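Local structure of D-aminoacyl-tRNA deacylase (Archaeoglobus fulgidus, 1YQE) at residues Val35-Lys39 and Glu50-Arg54; Ile56-His60 and Phe102-Pro106; Tyr107-Pro112 and Lys233-Glu239; Thr116-Tyr120 and Ser152-Glu156. The protein probably hydrolyses D-aminoacyl-tRNAs to free tRNA and D-amino acids, a zinc-dependent recycling step that limits the toxicity of mischarged tRNA. Residues are numbered along the deposited sequence.

Interaction 1 of 4, residues Val35-Lys39 and Glu50-Arg54. With POP (pyrophosphate 2-), chain B.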
# COMPACT_ATOMS: atom_id res chain seq x y z
N VAL A 35 7.17 -11.18 -22.77
CA VAL A 35 7.47 -12.56 -22.39
C VAL A 35 6.26 -13.11 -21.67
O VAL A 35 5.59 -12.39 -20.92
CB VAL A 35 8.69 -12.64 -21.44
CG1 VAL A 35 9.92 -12.08 -22.13
CG2 VAL A 35 8.40 -11.88 -20.16
N GLY A 36 5.96 -14.38 -21.90
CA GLY A 36 4.81 -14.99 -21.26
C GLY A 36 3.56 -14.15 -21.47
O GLY A 36 3.33 -13.62 -22.55
N GLU A 37 2.77 -14.02 -20.42
CA GLU A 37 1.53 -13.25 -20.47
C GLU A 37 1.72 -11.77 -20.19
O GLU A 37 0.75 -11.01 -20.17
CB GLU A 37 0.53 -13.82 -19.46
CG GLU A 37 1.09 -13.91 -18.05
CD GLU A 37 0.05 -14.31 -17.01
OE1 GLU A 37 -0.91 -13.53 -16.82
OE2 GLU A 37 0.20 -15.38 -16.40
N PHE A 38 2.96 -11.34 -20.00
CA PHE A 38 3.23 -9.94 -19.68
C PHE A 38 3.96 -9.10 -20.73
O PHE A 38 4.55 -9.61 -21.68
CB PHE A 38 4.02 -9.82 -18.38
CG PHE A 38 3.51 -10.70 -17.27
CD1 PHE A 38 4.05 -11.96 -17.07
CD2 PHE A 38 2.50 -10.25 -16.43
CE1 PHE A 38 3.59 -12.78 -16.03
CE2 PHE A 38 2.03 -11.06 -15.39
CZ PHE A 38 2.58 -12.32 -15.19
N LYS A 39 3.90 -7.79 -20.51
CA LYS A 39 4.58 -6.81 -21.34
C LYS A 39 5.52 -6.15 -20.34
O LYS A 39 5.08 -5.44 -19.44
CB LYS A 39 3.59 -5.78 -21.89
CG LYS A 39 2.54 -6.36 -22.83
CD LYS A 39 1.53 -5.30 -23.28
CE LYS A 39 2.19 -4.21 -24.11
NZ LYS A 39 2.81 -4.77 -25.34
N GLU A 50 3.21 -5.04 -17.34
CA GLU A 50 1.82 -4.90 -17.70
C GLU A 50 1.22 -6.29 -17.81
O GLU A 50 1.83 -7.20 -18.38
CB GLU A 50 1.71 -4.16 -19.04
CG GLU A 50 0.43 -3.39 -19.24
CD GLU A 50 0.56 -2.33 -20.32
OE1 GLU A 50 -0.42 -1.61 -20.57
OE2 GLU A 50 1.65 -2.22 -20.93
N THR A 51 0.04 -6.47 -17.23
CA THR A 51 -0.64 -7.76 -17.26
C THR A 51 -2.09 -7.54 -17.66
O THR A 51 -2.64 -6.46 -17.44
CB THR A 51 -0.60 -8.44 -15.87
OG1 THR A 51 -1.26 -9.71 -15.95
CG2 THR A 51 -1.32 -7.58 -14.83
N LYS A 52 -2.71 -8.56 -18.24
CA LYS A 52 -4.11 -8.45 -18.66
C LYS A 52 -5.02 -8.86 -17.51
O LYS A 52 -6.24 -8.75 -17.61
CB LYS A 52 -4.37 -9.32 -19.89
CG LYS A 52 -3.74 -8.78 -21.17
CD LYS A 52 -4.26 -9.48 -22.43
CE LYS A 52 -3.74 -10.90 -22.54
NZ LYS A 52 -2.26 -10.93 -22.74
N GLU A 53 -4.43 -9.34 -16.43
CA GLU A 53 -5.20 -9.76 -15.27
C GLU A 53 -5.69 -8.59 -14.44
O GLU A 53 -5.05 -7.53 -14.38
CB GLU A 53 -4.35 -10.65 -14.36
CG GLU A 53 -3.79 -11.90 -15.01
CD GLU A 53 -2.94 -12.69 -14.04
OE1 GLU A 53 -2.38 -13.73 -14.45
OE2 GLU A 53 -2.82 -12.27 -12.87
N ARG A 54 -6.84 -8.78 -13.79
CA ARG A 54 -7.39 -7.78 -12.90
C ARG A 54 -6.49 -7.92 -11.67
O ARG A 54 -6.33 -9.01 -11.15
CB ARG A 54 -8.84 -8.15 -12.56
CG ARG A 54 -9.51 -7.23 -11.56
CD ARG A 54 -9.75 -5.85 -12.14
NE ARG A 54 -10.57 -5.03 -11.25
CZ ARG A 54 -11.78 -5.37 -10.84
NH1 ARG A 54 -12.32 -6.51 -11.23
NH2 ARG A 54 -12.46 -4.56 -10.03
P1 POP B . -11.37 -2.22 -8.26
O1 POP B . -12.69 -1.55 -8.62
O2 POP B . -10.55 -2.40 -9.54
O3 POP B . -11.60 -3.59 -7.65
O POP B . -10.45 -1.26 -7.26
P2 POP B . -10.76 -1.02 -5.64
O4 POP B . -12.03 -1.68 -5.17
O5 POP B . -10.83 0.45 -5.37
O6 POP B . -9.44 -1.61 -4.93

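Interaction 2 of 4, residues Ile56-His60 and Phe102-Pro106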
# COMPACT_ATOMS: atom_id res chain seq x y z
N ILE A 56 -6.71 -7.22 -8.39
CA ILE A 56 -7.24 -7.82 -7.17
C ILE A 56 -7.32 -9.34 -7.20
O ILE A 56 -7.41 -9.98 -6.16
CB ILE A 56 -8.65 -7.26 -6.82
CG1 ILE A 56 -9.60 -7.45 -8.00
CG2 ILE A 56 -8.54 -5.79 -6.42
CD1 ILE A 56 -11.04 -7.06 -7.68
N TYR A 57 -7.28 -9.92 -8.39
CA TYR A 57 -7.31 -11.38 -8.52
C TYR A 57 -5.94 -11.92 -8.92
O TYR A 57 -5.78 -13.11 -9.17
CB TYR A 57 -8.34 -11.80 -9.57
CG TYR A 57 -9.77 -11.43 -9.24
CD1 TYR A 57 -10.40 -10.37 -9.88
CD2 TYR A 57 -10.48 -12.13 -8.27
CE1 TYR A 57 -11.71 -10.01 -9.56
CE2 TYR A 57 -11.79 -11.79 -7.94
CZ TYR A 57 -12.40 -10.73 -8.60
OH TYR A 57 -13.70 -10.38 -8.28
N ALA A 58 -4.95 -11.03 -8.97
CA ALA A 58 -3.60 -11.41 -9.36
C ALA A 58 -2.78 -12.17 -8.31
O ALA A 58 -1.59 -11.90 -8.15
CB ALA A 58 -2.83 -10.17 -9.81
N ASP A 59 -3.40 -13.11 -7.60
CA ASP A 59 -2.68 -13.90 -6.60
C ASP A 59 -1.47 -14.58 -7.27
O ASP A 59 -1.57 -15.07 -8.39
CB ASP A 59 -3.60 -14.98 -6.01
CG ASP A 59 -4.46 -14.47 -4.86
OD1 ASP A 59 -5.47 -15.14 -4.53
OD2 ASP A 59 -4.15 -13.41 -4.28
N HIS A 60 -0.34 -14.60 -6.56
CA HIS A 60 0.89 -15.22 -7.05
C HIS A 60 1.51 -14.57 -8.28
O HIS A 60 2.40 -15.14 -8.91
CB HIS A 60 0.64 -16.71 -7.35
CG HIS A 60 0.24 -17.51 -6.15
ND1 HIS A 60 1.07 -17.69 -5.07
CD2 HIS A 60 -0.92 -18.13 -5.85
CE1 HIS A 60 0.44 -18.40 -4.15
NE2 HIS A 60 -0.77 -18.68 -4.60
N PHE A 102 -13.54 -9.72 -2.88
CA PHE A 102 -12.92 -9.11 -4.04
C PHE A 102 -11.46 -9.48 -4.26
O PHE A 102 -10.58 -8.62 -4.32
CB PHE A 102 -13.12 -7.59 -3.97
CG PHE A 102 -14.57 -7.19 -3.97
CD1 PHE A 102 -15.37 -7.47 -5.07
CD2 PHE A 102 -15.15 -6.62 -2.84
CE1 PHE A 102 -16.74 -7.19 -5.05
CE2 PHE A 102 -16.52 -6.33 -2.81
CZ PHE A 102 -17.31 -6.62 -3.91
N GLY A 103 -11.24 -10.78 -4.39
CA GLY A 103 -9.90 -11.29 -4.63
C GLY A 103 -9.21 -11.90 -3.44
O GLY A 103 -9.51 -11.58 -2.29
N GLY A 104 -8.26 -12.80 -3.72
CA GLY A 104 -7.50 -13.43 -2.66
C GLY A 104 -8.23 -14.50 -1.86
O GLY A 104 -9.31 -14.96 -2.24
N LYS A 105 -7.62 -14.86 -0.74
CA LYS A 105 -8.16 -15.89 0.16
C LYS A 105 -8.46 -15.31 1.54
O LYS A 105 -7.86 -14.32 1.96
CB LYS A 105 -7.14 -17.02 0.30
CG LYS A 105 -6.73 -17.65 -1.02
CD LYS A 105 -5.65 -18.70 -0.80
CE LYS A 105 -5.41 -19.52 -2.06
NZ LYS A 105 -5.06 -18.69 -3.25
N PRO A 106 -9.40 -15.93 2.27
CA PRO A 106 -9.74 -15.44 3.61
C PRO A 106 -8.53 -15.49 4.54
O PRO A 106 -7.63 -16.30 4.35
CB PRO A 106 -10.83 -16.41 4.06
CG PRO A 106 -11.44 -16.88 2.78
CD PRO A 106 -10.24 -17.08 1.90
O HOH W 1 -7.97 -14.34 -6.47
O HOH W 2 -5.98 -17.76 -5.51

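Interaction 3 of 4, residues Tyr107-Pro112 and Lys233-Glu239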
# COMPACT_ATOMS: atom_id res chain seq x y z
N TYR A 107 -8.51 -14.60 5.52
CA TYR A 107 -7.44 -14.55 6.51
C TYR A 107 -6.04 -14.71 5.93
O TYR A 107 -5.20 -15.40 6.51
CB TYR A 107 -7.69 -15.63 7.57
CG TYR A 107 -8.99 -15.43 8.31
CD1 TYR A 107 -9.12 -14.43 9.28
CD2 TYR A 107 -10.11 -16.21 8.01
CE1 TYR A 107 -10.33 -14.20 9.92
CE2 TYR A 107 -11.33 -15.99 8.65
CZ TYR A 107 -11.43 -14.99 9.60
OH TYR A 107 -12.63 -14.76 10.24
N SER A 108 -5.80 -14.08 4.79
CA SER A 108 -4.50 -14.13 4.14
C SER A 108 -4.08 -12.69 3.85
O SER A 108 -4.88 -11.87 3.40
CB SER A 108 -4.60 -14.93 2.84
OG SER A 108 -3.31 -15.16 2.29
N LEU A 109 -2.82 -12.38 4.12
CA LEU A 109 -2.30 -11.03 3.93
C LEU A 109 -1.11 -10.98 2.98
O LEU A 109 -0.28 -11.87 2.98
CB LEU A 109 -1.88 -10.45 5.29
CG LEU A 109 -2.92 -10.36 6.41
CD1 LEU A 109 -2.23 -10.01 7.73
CD2 LEU A 109 -3.96 -9.30 6.04
N ALA A 110 -1.04 -9.92 2.18
CA ALA A 110 0.09 -9.75 1.27
C ALA A 110 1.22 -9.10 2.05
O ALA A 110 0.99 -8.41 3.04
CB ALA A 110 -0.32 -8.86 0.09
N LYS A 111 2.45 -9.35 1.63
CA LYS A 111 3.62 -8.78 2.29
C LYS A 111 3.64 -7.27 2.01
O LYS A 111 3.67 -6.85 0.86
CB LYS A 111 4.89 -9.43 1.74
CG LYS A 111 6.22 -8.86 2.25
CD LYS A 111 6.50 -9.27 3.68
CE LYS A 111 7.96 -8.99 4.04
NZ LYS A 111 8.28 -9.39 5.44
N PRO A 112 3.60 -6.43 3.06
CA PRO A 112 3.63 -4.98 2.84
C PRO A 112 5.03 -4.44 2.54
O PRO A 112 6.01 -5.17 2.64
CB PRO A 112 3.07 -4.42 4.15
CG PRO A 112 3.55 -5.41 5.16
CD PRO A 112 3.33 -6.75 4.47
N LYS A 233 0.54 -12.52 12.92
CA LYS A 233 0.94 -12.77 11.54
C LYS A 233 1.13 -11.46 10.79
O LYS A 233 2.06 -11.30 10.01
CB LYS A 233 -0.12 -13.61 10.81
CG LYS A 233 0.13 -13.67 9.30
CD LYS A 233 -1.12 -14.00 8.49
CE LYS A 233 -1.55 -15.44 8.65
NZ LYS A 233 -2.64 -15.80 7.69
N ALA A 234 0.22 -10.51 11.03
CA ALA A 234 0.30 -9.21 10.38
C ALA A 234 1.55 -8.45 10.82
O ALA A 234 2.27 -7.88 9.99
CB ALA A 234 -0.95 -8.39 10.71
N VAL A 235 1.81 -8.45 12.12
CA VAL A 235 2.97 -7.77 12.67
C VAL A 235 4.28 -8.34 12.11
O VAL A 235 5.14 -7.59 11.64
CB VAL A 235 2.98 -7.85 14.22
CG1 VAL A 235 4.37 -7.58 14.77
CG2 VAL A 235 1.99 -6.84 14.78
N LYS A 236 4.42 -9.66 12.16
CA LYS A 236 5.63 -10.29 11.66
C LYS A 236 5.80 -10.08 10.16
O LYS A 236 6.91 -9.85 9.67
CB LYS A 236 5.62 -11.79 11.98
CG LYS A 236 5.68 -12.09 13.46
CD LYS A 236 5.59 -13.59 13.74
CE LYS A 236 6.81 -14.34 13.23
NZ LYS A 236 6.73 -15.79 13.56
N LEU A 237 4.69 -10.14 9.43
CA LEU A 237 4.72 -9.94 7.98
C LEU A 237 5.13 -8.50 7.66
O LEU A 237 5.89 -8.25 6.72
CB LEU A 237 3.33 -10.24 7.40
CG LEU A 237 3.22 -10.45 5.89
CD1 LEU A 237 4.07 -11.64 5.48
CD2 LEU A 237 1.76 -10.68 5.51
N SER A 238 4.62 -7.56 8.44
CA SER A 238 4.92 -6.14 8.25
C SER A 238 6.30 -5.76 8.78
O SER A 238 6.80 -4.68 8.48
CB SER A 238 3.87 -5.28 8.95
OG SER A 238 2.57 -5.55 8.47
N GLU A 239 6.90 -6.64 9.57
CA GLU A 239 8.20 -6.38 10.19
C GLU A 239 8.03 -5.19 11.13
O GLU A 239 8.93 -4.38 11.33
CB GLU A 239 9.28 -6.11 9.12
CG GLU A 239 9.47 -7.32 8.18
CD GLU A 239 10.65 -7.19 7.22
OE1 GLU A 239 10.66 -7.95 6.22
OE2 GLU A 239 11.56 -6.37 7.46
O HOH W 3 -1.17 -14.47 5.00
O HOH W 4 8.19 -11.62 7.58

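Interaction 4 of 4, residues Thr116-Tyr120 and Ser152-Glu156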
# COMPACT_ATOMS: atom_id res chain seq x y z
N THR A 116 8.76 2.04 1.57
CA THR A 116 8.44 2.65 0.30
C THR A 116 7.09 3.36 0.35
O THR A 116 6.93 4.44 -0.21
CB THR A 116 8.45 1.62 -0.83
OG1 THR A 116 9.76 1.05 -0.93
CG2 THR A 116 8.09 2.27 -2.16
N MET A 117 6.12 2.74 1.01
CA MET A 117 4.82 3.37 1.14
C MET A 117 5.01 4.74 1.80
O MET A 117 4.42 5.73 1.36
CB MET A 117 3.91 2.52 2.01
CG MET A 117 3.54 1.18 1.40
SD MET A 117 2.87 0.08 2.65
CE MET A 117 1.28 0.89 2.98
N LYS A 118 5.84 4.79 2.84
CA LYS A 118 6.10 6.03 3.56
C LYS A 118 6.79 7.07 2.68
O LYS A 118 6.37 8.23 2.63
CB LYS A 118 6.98 5.77 4.79
CG LYS A 118 7.31 7.01 5.63
CD LYS A 118 6.07 7.60 6.32
CE LYS A 118 6.46 8.69 7.33
NZ LYS A 118 5.28 9.18 8.12
N ASN A 119 7.85 6.67 1.99
CA ASN A 119 8.57 7.59 1.13
C ASN A 119 7.68 8.11 0.01
O ASN A 119 7.80 9.26 -0.42
CB ASN A 119 9.84 6.90 0.59
CG ASN A 119 10.86 6.66 1.68
OD1 ASN A 119 11.04 7.50 2.55
ND2 ASN A 119 11.52 5.51 1.65
N TYR A 120 6.78 7.25 -0.46
CA TYR A 120 5.84 7.65 -1.50
C TYR A 120 4.91 8.73 -0.96
O TYR A 120 4.70 9.76 -1.59
CB TYR A 120 5.00 6.46 -1.95
CG TYR A 120 3.83 6.86 -2.82
CD1 TYR A 120 4.00 7.10 -4.18
CD2 TYR A 120 2.55 7.02 -2.27
CE1 TYR A 120 2.92 7.49 -4.98
CE2 TYR A 120 1.47 7.41 -3.07
CZ TYR A 120 1.66 7.64 -4.43
OH TYR A 120 0.61 8.01 -5.23
N SER A 152 4.89 -5.34 -1.05
CA SER A 152 4.09 -4.61 -2.02
C SER A 152 3.07 -3.67 -1.41
O SER A 152 2.87 -3.65 -0.19
CB SER A 152 3.37 -5.59 -2.96
OG SER A 152 2.34 -6.28 -2.27
N ALA A 153 2.43 -2.88 -2.27
CA ALA A 153 1.40 -1.94 -1.86
C ALA A 153 0.71 -1.42 -3.12
O ALA A 153 1.26 -1.52 -4.22
CB ALA A 153 2.01 -0.78 -1.06
N PHE A 154 -0.49 -0.88 -2.95
CA PHE A 154 -1.25 -0.32 -4.05
C PHE A 154 -1.25 1.20 -3.96
O PHE A 154 -1.54 1.77 -2.91
CB PHE A 154 -2.70 -0.81 -4.03
CG PHE A 154 -2.89 -2.17 -4.63
CD1 PHE A 154 -2.37 -3.31 -4.02
CD2 PHE A 154 -3.60 -2.32 -5.82
CE1 PHE A 154 -2.55 -4.57 -4.58
CE2 PHE A 154 -3.78 -3.57 -6.39
CZ PHE A 154 -3.26 -4.70 -5.77
N TYR A 155 -0.90 1.84 -5.07
CA TYR A 155 -0.85 3.30 -5.18
C TYR A 155 -1.93 3.63 -6.19
O TYR A 155 -1.80 3.30 -7.36
CB TYR A 155 0.54 3.71 -5.67
CG TYR A 155 1.64 3.16 -4.79
CD1 TYR A 155 2.04 1.82 -4.88
CD2 TYR A 155 2.23 3.95 -3.80
CE1 TYR A 155 3.00 1.29 -4.01
CE2 TYR A 155 3.17 3.44 -2.93
CZ TYR A 155 3.56 2.11 -3.03
OH TYR A 155 4.50 1.63 -2.15
N GLU A 156 -2.99 4.29 -5.73
CA GLU A 156 -4.12 4.56 -6.61
C GLU A 156 -4.61 5.99 -6.71
O GLU A 156 -4.19 6.88 -5.97
CB GLU A 156 -5.29 3.67 -6.18
CG GLU A 156 -4.86 2.26 -5.79
CD GLU A 156 -6.00 1.40 -5.26
OE1 GLU A 156 -6.95 1.96 -4.66
OE2 GLU A 156 -5.94 0.17 -5.43
O HOH W 5 -1.69 7.31 -4.68

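Interaction 1 of 4, residues Val35-Lys39 and Glu50-Arg54
Glu50 starts this segment as the partner of Lys39 in an antiparallel hydrogen-bonded pair, where the hairpin of strands 38-42 and 47-51 ends. Lys39 N donates to Glu50 O at 3.0 Å and Glu50 N returns a bond to Lys39 O at 2.8 Å; the same carbonyl, Glu50 O, also lies 3.3 Å from Phe38 CA in a CA-H...O contact. Both side chains leave the same face, with Lys39 CB and Glu50 CB 3.8 Å apart, yet their charged ends part: Lys39 pairs with Glu32, Glu50 with Gln18 and Lys21. Thr51 comes next, its OG1 3.6 Å from Phe38 CE2. That OG1 also accepts from Glu53 N at 3.2 Å, an ST turn that bends the chain out of the strand. Lys52 brings NZ no nearer than 4.0 Å to Glu37 O. Glu53 points toward the type II' turn Val35-Phe38, and its OE1 stands just 2.8 Å from Glu37 OE1; Lys64 makes a long, weak ion pair with Glu53. Arg54 has left the hairpin behind: its NE and NH2 both donate to O2 of the pyrophosphate, at 3.1 and 2.9 Å, in a pocket where Arg79 and Ser81 also bind the ligand. Two carboxylate oxygens as close as those of Glu37 and Glu53 imply that one acid is probably protonated, so the close approach need not be a clash of two full negative charges.

Interaction 2 of 4, residues Ile56-His60 and Phe102-Pro106
Backbone packing sets the spacing here. Tyr57 and Gly103 bring their CA atoms within 4.7 Å, Gly103 CA makes a CA-H...O contact with Ile56 O at 3.2 Å, and Ile56 CB sits 3.4 Å from Phe102 O. A CB on Gly103 would clash with the Ile56 carbonyl, and its backbone angles independently call for glycine. Apolar contact is slight: Ile56 CD1 lies 4.3 Å from Phe102 CB. No direct hydrogen bond crosses; the polar links gather at Asp59. One water bridges Asp59 OD1 (3.3 Å) and Gly104 N (3.2 Å); a second joins Asp59 OD1 (2.8 Å) to Lys105 NZ (2.6 Å), alongside a long salt bridge of 3.8 Å between Asp59 OD1 and Lys105 NZ. Asp59 OD2 meanwhile accepts from Glu147 N. Ile56 and the nearby His143, whose ring meets Phe102, both belong to the pyrophosphate pocket. The contact joins the loop from strand 47-51 to helix 61-65, with His60 at the N-cap position of that helix, to the long loop between strand 88-92 and helix 114-125.

Interaction 3 of 4, residues Tyr107-Pro112 and Lys233-Glu239
A Schellman motif closes helix 228-238 here, with Glu239 as its positive-phi C-prime residue, and the loop 107-112 packs against this helix end. Lys111 binds beside the motif: its NZ donates to Leu237 O at 2.9 Å, a carbonyl of the last helical turn, and forms a salt bridge with Glu239 OE1, also at 2.9 Å. A water takes a weak bond from Lys111 NZ (3.1 Å) and donates to Lys236 O (3.0 Å), adding a second helix-end carbonyl. Next to this polar group the side chains make apolar contacts. Leu237 swings CD2 to 3.7 Å from Leu109 CB, and its CG lies 4.0 Å from Pro112 CD; Leu109 CD1 meets Ala234 CB at 3.6 Å. Leu237 CD2 also comes within 3.4 Å of Ala110 O. Pro112 CG lies 3.5 Å from Ser238 OG, a hydroxyl that turns back to donate to Ala234 O at 2.8 Å. One turn earlier on the helix, Lys233 NZ approaches Tyr107 O to 2.8 Å, and a water accepting from Leu109 N at 2.8 Å takes a weak bond from Lys233 NZ at 3.3 Å. On the side of the parallel sheet, Ala234 and Ser238 touch strand 212-218 and Val235 and Ser238 touch strand 189-194, while the loop leads on into helix 114-125 and Lys111 is hydrogen-bonded through its backbone to Ser152 of strand 152-159 of the mixed sheet.

Interaction 4 of 4, residues Thr116-Tyr120 and Ser152-Glu156
This is helix-on-sheet packing of an alpha/beta fold: helix 114-125 lies against strand 152-159 of the mixed sheet. The segment axes come within 9.7 Å at 26°, so the two run nearly alongside each other in the same sense. Strand alternation decides which side chains meet the helix. Ala153 and Tyr155 point to it, while Ser152, Phe154 and Glu156 point away, Phe154 stacking on Phe76 and Glu156 reaching the pyrophosphate pocket. Tyr155, with chi1 at -55° (m), extends its ring toward the helix and supplies the largest share of the buried area. Tyr120 takes the t rotamer (168°) and turns a ring face toward it, giving a T-shaped pair in which the edge of Tyr155 meets the face of Tyr120; the centroids are 4.6 Å apart, the planes 74° apart, and Tyr120 CD2 lies 3.4 Å from Tyr155 CD2. One turn earlier, Met117 (m, t, p) puts CG 3.5 Å from Ala153 CB and 3.7 Å from Tyr155 OH. Thr116, in the m rotamer, places CG2 3.6 Å from Tyr155 OH while its OG1 bonds Glu73 on strand 73-81. Helix 167-182 also packs on Tyr120. At the far tip of that ring, one water sits 2.5 Å from Tyr120 OH and donates to Glu156 O at 2.8 Å.

Overall arrangement
Interaction 4 is the buried one, its centre about 5 Å from the centre of the chain, and relies on aromatic and apolar side chains; interactions 1, 2 and 3 are only partly buried and more polar. Interactions 1 and 4 reach the same mixed sheet, one through backbone bonds between its strands, the other through a helix on its face. Interactions 1 and 2 touch where Glu53 OE2 meets Ala58 CA at 3.7 Å, and with interaction 4 they contribute Arg54, Ile56 and Glu156 to the pyrophosphate pocket. Interaction 3, next to interaction 2 in sequence, brings in helix 228-238, which packs on the parallel sheet; interaction 4 is nested inside the loop that interaction 3 closes.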